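Local coordinates for inner membrane protein (Salmonella typhimurium LT2, PDB 2QJV), which probably acts as a metal-dependent isomerase of the KduI/IolB family, a bicupin protein to which glucuronate isomerase activity is ascribed, at residues N23-Q35 with Q180-F192. The protein carries 2 engineered substitutions. Residues are numbered along the deposited sequence; the frame is centred on the assembly and turned at random.
Sequences NAGWEYVGFDVWQ and QETYLEETYYHRF. With NI (nickel (II) ion), chain D; SO4 (sulfate ion), chain J.
Glu185 pushes its carboxylate into the turn Trp26-Val29, where two β-sheets of this cupin fold pack face to face, strands 30-35 and 185-192 running nearly parallel (14°). Three backbone N-H groups grip the acid: Glu185 OE1 accepts from Tyr28 N (2.8 Å) on its syn lone pair and from Val29 N nearly end-on, while Glu27 N reaches Glu185 OE2 from above the carboxylate plane. Tyr183 OH donates to the anti lone pair of Glu185 OE2 (2.6 Å), so the buried charge is probably well stabilised. A water joins that hydroxyl to Glu27 OE2, which also bonds Ser20 of a second subunit.

The carboxylate lies flat on the Trp26 indole, planes 8° apart, with Glu185 CB over the six-membered ring; Ala24 CB covers the opposite face, and Trp26 NE1 is tied in plane to Val29 O (2.9 Å). Apolar packing continues as Thr187 CG2 meets the indole edge at Trp26 CZ2 and Phe31 CZ touches Tyr189 CB (3.5 Å). Tyr189 OH bonds Glu104.

Glu186 leaves its strand on the side away from 23-35, and its OE1 binds nickel with His171, His173 and His229. Val33 holds CG1 anti to its backbone N (chi1 174°), which sets CG2 over the Tyr189 face, 3.8 Å from the ring centroid.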
ATOM      1  N   ASN A  23      -2.334  14.391 -15.347  1.00 35.12           N
ATOM      2  CA  ASN A  23      -2.619  13.083 -14.733  1.00 36.46           C
ATOM      3  C   ASN A  23      -1.365  12.219 -14.474  1.00 36.23           C
ATOM      4  O   ASN A  23      -1.447  11.221 -13.776  1.00 35.38           O
ATOM      5  CB  ASN A  23      -3.771  12.323 -15.511  1.00 33.21           C
ATOM      6  CG  ASN A  23      -3.395  11.792 -16.866  1.00 34.92           C
ATOM      7  OD1 ASN A  23      -2.227  11.467 -17.168  1.00 34.32           O
ATOM      8  ND2 ASN A  23      -4.428  11.629 -17.720  1.00 33.55           N
ATOM      9  N   ALA A  24      -0.220  12.602 -15.054  1.00 36.00           N
ATOM     10  CA  ALA A  24       1.053  11.888 -14.866  1.00 35.17           C
ATOM     11  C   ALA A  24       1.836  12.448 -13.676  1.00 37.41           C
ATOM     12  O   ALA A  24       2.736  11.805 -13.168  1.00 39.26           O
ATOM     13  CB  ALA A  24       1.889  11.927 -16.142  1.00 32.29           C
ATOM     14  N   GLY A  25       1.467  13.630 -13.188  1.00 36.15           N
ATOM     15  CA  GLY A  25       2.199  14.231 -12.081  1.00 35.68           C
ATOM     16  C   GLY A  25       3.552  14.786 -12.527  1.00 33.80           C
ATOM     17  O   GLY A  25       4.518  14.737 -11.789  1.00 33.01           O
ATOM     18  N   TRP A  26       3.604  15.320 -13.739  1.00 34.48           N
ATOM     19  CA  TRP A  26       4.851  15.869 -14.256  1.00 34.40           C
ATOM     20  C   TRP A  26       4.606  17.140 -15.119  1.00 35.24           C
ATOM     21  O   TRP A  26       3.523  17.746 -15.049  1.00 33.73           O
ATOM     22  CB  TRP A  26       5.684  14.756 -14.949  1.00 33.74           C
ATOM     23  CG  TRP A  26       5.167  14.103 -16.146  1.00 30.76           C
ATOM     24  CD1 TRP A  26       4.469  14.670 -17.210  1.00 31.72           C
ATOM     25  CD2 TRP A  26       5.510  12.777 -16.586  1.00 34.03           C
ATOM     26  NE1 TRP A  26       4.276  13.757 -18.173  1.00 35.38           N
ATOM     27  CE2 TRP A  26       4.891  12.584 -17.832  1.00 34.39           C
ATOM     28  CE3 TRP A  26       6.221  11.703 -15.997  1.00 37.19           C
ATOM     29  CZ2 TRP A  26       4.991  11.373 -18.545  1.00 36.76           C
ATOM     30  CZ3 TRP A  26       6.306  10.510 -16.690  1.00 34.01           C
ATOM     31  CH2 TRP A  26       5.687  10.350 -17.952  1.00 33.02           C
ATOM     32  N   GLU A  27       5.601  17.551 -15.904  1.00 35.66           N
ATOM     33  CA  GLU A  27       5.580  18.881 -16.547  1.00 35.74           C
ATOM     34  C   GLU A  27       5.543  19.009 -18.053  1.00 34.81           C
ATOM     35  O   GLU A  27       5.115  20.048 -18.560  1.00 35.34           O
ATOM     36  CB  GLU A  27       6.821  19.622 -16.033  1.00 31.38           C
ATOM     37  CG  GLU A  27       6.741  19.919 -14.567  1.00 31.60           C
ATOM     38  CD  GLU A  27       8.056  20.391 -13.964  1.00 38.01           C
ATOM     39  OE1 GLU A  27       8.647  21.320 -14.534  1.00 38.50           O
ATOM     40  OE2 GLU A  27       8.497  19.854 -12.909  1.00 34.16           O
ATOM     41  N   TYR A  28       5.955  17.979 -18.787  1.00 35.35           N
ATOM     42  CA  TYR A  28       6.118  18.107 -20.236  1.00 35.56           C
ATOM     43  C   TYR A  28       5.338  17.135 -21.119  1.00 36.70           C
ATOM     44  O   TYR A  28       4.582  17.546 -21.992  1.00 37.64           O
ATOM     45  CB  TYR A  28       7.626  17.974 -20.613  1.00 36.54           C
ATOM     46  CG  TYR A  28       8.514  19.022 -19.938  1.00 32.87           C
ATOM     47  CD1 TYR A  28       9.008  18.831 -18.654  1.00 30.79           C
ATOM     48  CD2 TYR A  28       8.815  20.227 -20.581  1.00 40.11           C
ATOM     49  CE1 TYR A  28       9.788  19.796 -18.017  1.00 31.10           C
ATOM     50  CE2 TYR A  28       9.604  21.182 -19.970  1.00 36.97           C
ATOM     51  CZ  TYR A  28      10.083  20.960 -18.698  1.00 34.60           C
ATOM     52  OH  TYR A  28      10.826  21.924 -18.089  1.00 32.93           O
ATOM     53  N   VAL A  29       5.569  15.847 -20.924  1.00 36.51           N
ATOM     54  CA  VAL A  29       5.068  14.830 -21.857  1.00 35.76           C
ATOM     55  C   VAL A  29       3.544  14.535 -21.772  1.00 34.56           C
ATOM     56  O   VAL A  29       2.957  14.327 -20.705  1.00 35.37           O
ATOM     57  CB  VAL A  29       5.887  13.498 -21.750  1.00 36.42           C
ATOM     58  CG1 VAL A  29       5.285  12.366 -22.642  1.00 34.42           C
ATOM     59  CG2 VAL A  29       7.343  13.713 -22.138  1.00 32.75           C
ATOM     60  N   GLY A  30       2.954  14.539 -22.946  1.00 36.67           N
ATOM     61  CA  GLY A  30       1.601  14.068 -23.158  1.00 35.46           C
ATOM     62  C   GLY A  30       1.672  12.941 -24.180  1.00 35.65           C
ATOM     63  O   GLY A  30       2.504  12.947 -25.106  1.00 36.58           O
ATOM     64  N   PHE A  31       0.827  11.931 -23.987  1.00 38.17           N
ATOM     65  CA  PHE A  31       0.749  10.833 -24.909  1.00 38.24           C
ATOM     66  C   PHE A  31      -0.714  10.340 -25.028  1.00 36.79           C
ATOM     67  O   PHE A  31      -1.313   9.894 -24.067  1.00 36.25           O
ATOM     68  CB  PHE A  31       1.697   9.681 -24.478  1.00 38.18           C
ATOM     69  CG  PHE A  31       1.669   8.520 -25.418  1.00 38.30           C
ATOM     70  CD1 PHE A  31       2.255   8.617 -26.668  1.00 39.00           C
ATOM     71  CD2 PHE A  31       1.007   7.345 -25.081  1.00 37.30           C
ATOM     72  CE1 PHE A  31       2.202   7.548 -27.540  1.00 38.33           C
ATOM     73  CE2 PHE A  31       0.938   6.299 -25.961  1.00 36.39           C
ATOM     74  CZ  PHE A  31       1.532   6.418 -27.191  1.00 35.98           C
ATOM     75  N   ASP A  32      -1.225  10.333 -26.251  1.00 35.27           N
ATOM     76  CA  ASP A  32      -2.550   9.862 -26.552  1.00 37.86           C
ATOM     77  C   ASP A  32      -2.555   8.806 -27.638  1.00 36.25           C
ATOM     78  O   ASP A  32      -1.764   8.860 -28.570  1.00 39.19           O
ATOM     79  CB  ASP A  32      -3.434  11.007 -27.040  1.00 36.98           C
ATOM     80  CG  ASP A  32      -3.852  11.948 -25.917  1.00 40.05           C
ATOM     81  OD1 ASP A  32      -4.856  11.638 -25.250  1.00 39.27           O
ATOM     82  OD2 ASP A  32      -3.172  12.978 -25.681  1.00 45.04           O
ATOM     83  N   VAL A  33      -3.457   7.843 -27.496  1.00 36.68           N
ATOM     84  CA  VAL A  33      -3.684   6.859 -28.552  1.00 37.20           C
ATOM     85  C   VAL A  33      -5.177   6.895 -28.889  1.00 37.50           C
ATOM     86  O   VAL A  33      -6.047   6.975 -28.005  1.00 35.99           O
ATOM     87  CB  VAL A  33      -3.193   5.412 -28.189  1.00 37.27           C
ATOM     88  CG1 VAL A  33      -3.593   4.396 -29.303  1.00 35.73           C
ATOM     89  CG2 VAL A  33      -1.678   5.361 -27.924  1.00 34.85           C
ATOM     90  N   TRP A  34      -5.440   6.845 -30.191  1.00 36.25           N
ATOM     91  CA  TRP A  34      -6.752   6.839 -30.749  1.00 36.77           C
ATOM     92  C   TRP A  34      -6.893   5.605 -31.623  1.00 35.47           C
ATOM     93  O   TRP A  34      -6.050   5.353 -32.463  1.00 38.35           O
ATOM     94  CB  TRP A  34      -7.017   8.121 -31.559  1.00 37.72           C
ATOM     95  CG  TRP A  34      -7.156   9.369 -30.733  1.00 38.05           C
ATOM     96  CD1 TRP A  34      -6.156  10.222 -30.353  1.00 37.17           C
ATOM     97  CD2 TRP A  34      -8.369   9.932 -30.243  1.00 37.34           C
ATOM     98  NE1 TRP A  34      -6.666  11.244 -29.639  1.00 40.46           N
ATOM     99  CE2 TRP A  34      -8.023  11.106 -29.548  1.00 38.55           C
ATOM    100  CE3 TRP A  34      -9.704   9.551 -30.313  1.00 38.27           C
ATOM    101  CZ2 TRP A  34      -8.967  11.914 -28.912  1.00 41.92           C
ATOM    102  CZ3 TRP A  34     -10.663  10.372 -29.688  1.00 41.72           C
ATOM    103  CH2 TRP A  34     -10.275  11.533 -28.991  1.00 40.24           C
ATOM    104  N   GLN A  35      -7.938   4.807 -31.355  1.00 37.05           N
ATOM    105  CA  GLN A  35      -8.259   3.642 -32.160  1.00 37.55           C
ATOM    106  C   GLN A  35      -9.517   3.996 -32.948  1.00 36.69           C
ATOM    107  O   GLN A  35     -10.647   4.073 -32.408  1.00 35.33           O
ATOM    108  CB  GLN A  35      -8.393   2.406 -31.263  1.00 38.45           C
ATOM    109  CG  GLN A  35      -8.355   1.068 -31.942  1.00 49.97           C
ATOM    110  CD  GLN A  35      -7.017   0.744 -32.618  1.00 43.51           C
ATOM    111  OE1 GLN A  35      -5.976   0.520 -31.955  1.00 53.87           O
ATOM    112  NE2 GLN A  35      -7.069   0.650 -33.938  1.00 50.73           N
ATOM    113  N   GLN A 180      26.304  15.512 -18.545  1.00 41.03           N
ATOM    114  CA  GLN A 180      26.193  14.098 -18.166  1.00 41.59           C
ATOM    115  C   GLN A 180      24.814  13.543 -18.292  1.00 38.70           C
ATOM    116  O   GLN A 180      24.657  12.413 -18.741  1.00 37.35           O
ATOM    117  CB  GLN A 180      26.633  13.870 -16.705  1.00 44.32           C
ATOM    118  CG  GLN A 180      28.112  14.209 -16.429  1.00 57.91           C
ATOM    119  CD  GLN A 180      29.107  13.303 -17.201  1.00 69.84           C
ATOM    120  OE1 GLN A 180      29.008  12.063 -17.166  1.00 74.53           O
ATOM    121  NE2 GLN A 180      30.064  13.927 -17.889  1.00 72.97           N
ATOM    122  N   GLU A 181      23.812  14.297 -17.811  1.00 34.26           N
ATOM    123  CA  GLU A 181      22.465  13.830 -17.799  1.00 34.40           C
ATOM    124  C   GLU A 181      21.469  14.987 -17.944  1.00 31.08           C
ATOM    125  O   GLU A 181      21.737  16.105 -17.542  1.00 31.75           O
ATOM    126  CB  GLU A 181      22.206  13.061 -16.483  1.00 34.70           C
ATOM    127  CG  GLU A 181      20.940  12.271 -16.447  1.00 36.59           C
ATOM    128  CD  GLU A 181      20.786  11.446 -15.183  1.00 38.85           C
ATOM    129  OE1 GLU A 181      21.775  10.808 -14.736  1.00 40.14           O
ATOM    130  OE2 GLU A 181      19.662  11.399 -14.669  1.00 36.40           O
ATOM    131  N   THR A 182      20.335  14.687 -18.531  1.00 34.58           N
ATOM    132  CA  THR A 182      19.222  15.614 -18.625  1.00 36.19           C
ATOM    133  C   THR A 182      17.994  14.978 -17.945  1.00 36.67           C
ATOM    134  O   THR A 182      17.905  13.761 -17.810  1.00 36.31           O
ATOM    135  CB  THR A 182      18.863  15.990 -20.100  1.00 35.00           C
ATOM    136  OG1 THR A 182      18.718  14.798 -20.873  1.00 38.02           O
ATOM    137  CG2 THR A 182      19.921  16.916 -20.726  1.00 35.24           C
ATOM    138  N   TYR A 183      17.083  15.838 -17.498  1.00 36.72           N
ATOM    139  CA  TYR A 183      15.767  15.435 -17.022  1.00 39.02           C
ATOM    140  C   TYR A 183      14.866  15.260 -18.255  1.00 36.08           C
ATOM    141  O   TYR A 183      14.595  16.223 -18.996  1.00 35.11           O
ATOM    142  CB  TYR A 183      15.167  16.473 -16.067  1.00 40.47           C
ATOM    143  CG  TYR A 183      13.696  16.271 -15.715  1.00 36.25           C
ATOM    144  CD1 TYR A 183      13.315  15.479 -14.653  1.00 44.38           C
ATOM    145  CD2 TYR A 183      12.674  16.894 -16.455  1.00 42.65           C
ATOM    146  CE1 TYR A 183      11.988  15.299 -14.331  1.00 45.06           C
ATOM    147  CE2 TYR A 183      11.342  16.713 -16.139  1.00 43.42           C
ATOM    148  CZ  TYR A 183      10.999  15.933 -15.061  1.00 37.28           C
ATOM    149  OH  TYR A 183       9.659  15.712 -14.732  1.00 34.06           O
ATOM    150  N   LEU A 184      14.381  14.042 -18.422  1.00 34.97           N
ATOM    151  CA  LEU A 184      13.477  13.677 -19.497  1.00 35.60           C
ATOM    152  C   LEU A 184      12.422  12.723 -18.982  1.00 34.09           C
ATOM    153  O   LEU A 184      12.715  11.620 -18.527  1.00 37.12           O
ATOM    154  CB  LEU A 184      14.212  13.042 -20.704  1.00 36.96           C
ATOM    155  CG  LEU A 184      15.135  13.954 -21.515  1.00 39.94           C
ATOM    156  CD1 LEU A 184      15.929  13.064 -22.437  1.00 34.51           C
ATOM    157  CD2 LEU A 184      14.446  15.163 -22.324  1.00 32.06           C
ATOM    158  N   GLU A 185      11.179  13.205 -18.973  1.00 38.30           N
ATOM    159  CA  GLU A 185      10.046  12.339 -18.684  1.00 36.66           C
ATOM    160  C   GLU A 185       9.965  11.346 -19.855  1.00 36.39           C
ATOM    161  O   GLU A 185      10.308  11.699 -20.974  1.00 36.61           O
ATOM    162  CB  GLU A 185       8.774  13.161 -18.575  1.00 36.47           C
ATOM    163  CG  GLU A 185       8.781  14.093 -17.374  1.00 33.84           C
ATOM    164  CD  GLU A 185       7.959  15.362 -17.554  1.00 34.18           C
ATOM    165  OE1 GLU A 185       7.214  15.482 -18.541  1.00 34.08           O
ATOM    166  OE2 GLU A 185       8.087  16.259 -16.685  1.00 36.16           O
ATOM    167  N   GLU A 186       9.496  10.139 -19.602  1.00 37.51           N
ATOM    168  CA  GLU A 186       9.398   9.131 -20.650  1.00 36.60           C
ATOM    169  C   GLU A 186       8.140   8.255 -20.494  1.00 36.24           C
ATOM    170  O   GLU A 186       7.771   7.821 -19.403  1.00 36.98           O
ATOM    171  CB  GLU A 186      10.669   8.264 -20.727  1.00 35.62           C
ATOM    172  CG  GLU A 186      10.688   7.331 -21.927  1.00 36.80           C
ATOM    173  CD  GLU A 186      12.016   6.665 -22.195  1.00 44.34           C
ATOM    174  OE1 GLU A 186      12.874   6.605 -21.290  1.00 38.93           O
ATOM    175  OE2 GLU A 186      12.205   6.135 -23.318  1.00 49.45           O
ATOM    176  N   THR A 187       7.461   8.055 -21.616  1.00 35.84           N
ATOM    177  CA  THR A 187       6.333   7.139 -21.689  1.00 36.31           C
ATOM    178  C   THR A 187       6.724   5.950 -22.596  1.00 37.44           C
ATOM    179  O   THR A 187       7.527   6.093 -23.517  1.00 37.99           O
ATOM    180  CB  THR A 187       5.002   7.821 -22.170  1.00 33.90           C
ATOM    181  OG1 THR A 187       5.199   8.389 -23.474  1.00 37.98           O
ATOM    182  CG2 THR A 187       4.462   8.882 -21.133  1.00 33.48           C
ATOM    183  N   TYR A 188       6.159   4.783 -22.280  1.00 37.29           N
ATOM    184  CA  TYR A 188       6.289   3.537 -23.023  1.00 36.47           C
ATOM    185  C   TYR A 188       4.870   3.118 -23.386  1.00 38.02           C
ATOM    186  O   TYR A 188       4.043   2.979 -22.504  1.00 37.78           O
ATOM    187  CB  TYR A 188       6.875   2.398 -22.170  1.00 37.69           C
ATOM    188  CG  TYR A 188       8.384   2.389 -22.046  1.00 36.26           C
ATOM    189  CD1 TYR A 188       9.035   3.413 -21.389  1.00 36.29           C
ATOM    190  CD2 TYR A 188       9.161   1.359 -22.590  1.00 34.10           C
ATOM    191  CE1 TYR A 188      10.397   3.438 -21.283  1.00 39.09           C
ATOM    192  CE2 TYR A 188      10.536   1.387 -22.488  1.00 35.66           C
ATOM    193  CZ  TYR A 188      11.139   2.424 -21.827  1.00 40.08           C
ATOM    194  OH  TYR A 188      12.483   2.433 -21.733  1.00 38.40           O
ATOM    195  N   TYR A 189       4.613   2.903 -24.664  1.00 36.34           N
ATOM    196  CA  TYR A 189       3.356   2.357 -25.150  1.00 36.65           C
ATOM    197  C   TYR A 189       3.715   0.974 -25.708  1.00 37.65           C
ATOM    198  O   TYR A 189       4.302   0.863 -26.809  1.00 36.65           O
ATOM    199  CB  TYR A 189       2.711   3.262 -26.200  1.00 36.30           C
ATOM    200  CG  TYR A 189       1.469   2.684 -26.867  1.00 33.81           C
ATOM    201  CD1 TYR A 189       0.306   2.387 -26.116  1.00 36.61           C
ATOM    202  CD2 TYR A 189       1.409   2.518 -28.250  1.00 36.10           C
ATOM    203  CE1 TYR A 189      -0.824   1.869 -26.715  1.00 37.73           C
ATOM    204  CE2 TYR A 189       0.255   2.011 -28.878  1.00 38.05           C
ATOM    205  CZ  TYR A 189      -0.861   1.678 -28.103  1.00 37.52           C
ATOM    206  OH  TYR A 189      -1.981   1.197 -28.723  1.00 36.46           O
ATOM    207  N   HIS A 190       3.265  -0.070 -25.003  1.00 37.30           N
ATOM    208  CA  HIS A 190       3.630  -1.448 -25.312  1.00 35.29           C
ATOM    209  C   HIS A 190       2.627  -2.238 -26.152  1.00 34.24           C
ATOM    210  O   HIS A 190       1.400  -2.095 -26.006  1.00 37.50           O
ATOM    211  CB  HIS A 190       3.843  -2.264 -24.032  1.00 37.62           C
ATOM    212  CG  HIS A 190       5.090  -1.913 -23.275  1.00 41.63           C
ATOM    213  ND1 HIS A 190       6.274  -2.604 -23.440  1.00 37.18           N
ATOM    214  CD2 HIS A 190       5.319  -0.983 -22.318  1.00 41.74           C
ATOM    215  CE1 HIS A 190       7.181  -2.104 -22.614  1.00 41.23           C
ATOM    216  NE2 HIS A 190       6.622  -1.131 -21.908  1.00 39.94           N
ATOM    217  N   ARG A 191       3.194  -3.080 -27.008  1.00 37.71           N
ATOM    218  CA  ARG A 191       2.449  -3.997 -27.882  1.00 38.11           C
ATOM    219  C   ARG A 191       3.136  -5.365 -27.865  1.00 38.10           C
ATOM    220  O   ARG A 191       4.373  -5.463 -27.685  1.00 37.13           O
ATOM    221  CB  ARG A 191       2.329  -3.439 -29.309  1.00 35.85           C
ATOM    222  CG  ARG A 191       1.672  -2.056 -29.399  1.00 37.89           C
ATOM    223  CD  ARG A 191       0.145  -2.072 -29.228  1.00 36.76           C
ATOM    224  NE  ARG A 191      -0.519  -2.090 -30.518  1.00 45.29           N
ATOM    225  CZ  ARG A 191      -0.872  -3.151 -31.213  1.00 41.45           C
ATOM    226  NH1 ARG A 191      -0.692  -4.373 -30.771  1.00 42.35           N
ATOM    227  NH2 ARG A 191      -1.425  -2.972 -32.384  1.00 44.87           N
ATOM    228  N   PHE A 192       2.324  -6.419 -28.061  1.00 37.08           N
ATOM    229  CA  PHE A 192       2.772  -7.816 -28.063  1.00 37.84           C
ATOM    230  C   PHE A 192       2.261  -8.613 -29.248  1.00 38.51           C
ATOM    231  O   PHE A 192       1.170  -8.342 -29.792  1.00 36.09           O
ATOM    232  CB  PHE A 192       2.379  -8.523 -26.746  1.00 38.98           C
ATOM    233  CG  PHE A 192       2.973  -7.882 -25.562  1.00 40.66           C
ATOM    234  CD1 PHE A 192       4.264  -8.232 -25.131  1.00 35.36           C
ATOM    235  CD2 PHE A 192       2.305  -6.845 -24.918  1.00 37.83           C
ATOM    236  CE1 PHE A 192       4.845  -7.543 -24.093  1.00 36.40           C
ATOM    237  CE2 PHE A 192       2.909  -6.141 -23.897  1.00 35.47           C
ATOM    238  CZ  PHE A 192       4.152  -6.509 -23.465  1.00 39.00           C
TER
HETATM  239 NI    NI D 271      14.874   5.984 -21.134  1.00 22.23          NI
HETATM  240  S   SO4 J 277      -3.741  -6.525 -31.885  1.00 51.90           S
HETATM  241  O1  SO4 J 277      -2.382  -6.625 -31.315  1.00 55.36           O
HETATM  242  O2  SO4 J 277      -4.798  -6.524 -30.884  1.00 56.73           O
HETATM  243  O3  SO4 J 277      -4.039  -7.754 -32.648  1.00 58.45           O
HETATM  244  O4  SO4 J 277      -3.785  -5.364 -32.784  1.00 49.96           O
HETATM  245  O   HOH W   1       8.395  17.069 -12.604  1.00 26.21           O
HETATM  246  O   HOH W   2      14.267   4.332 -22.443  1.00 23.15           O
HETATM  247  O   HOH W   3      15.385   6.835 -23.083  1.00 23.07           O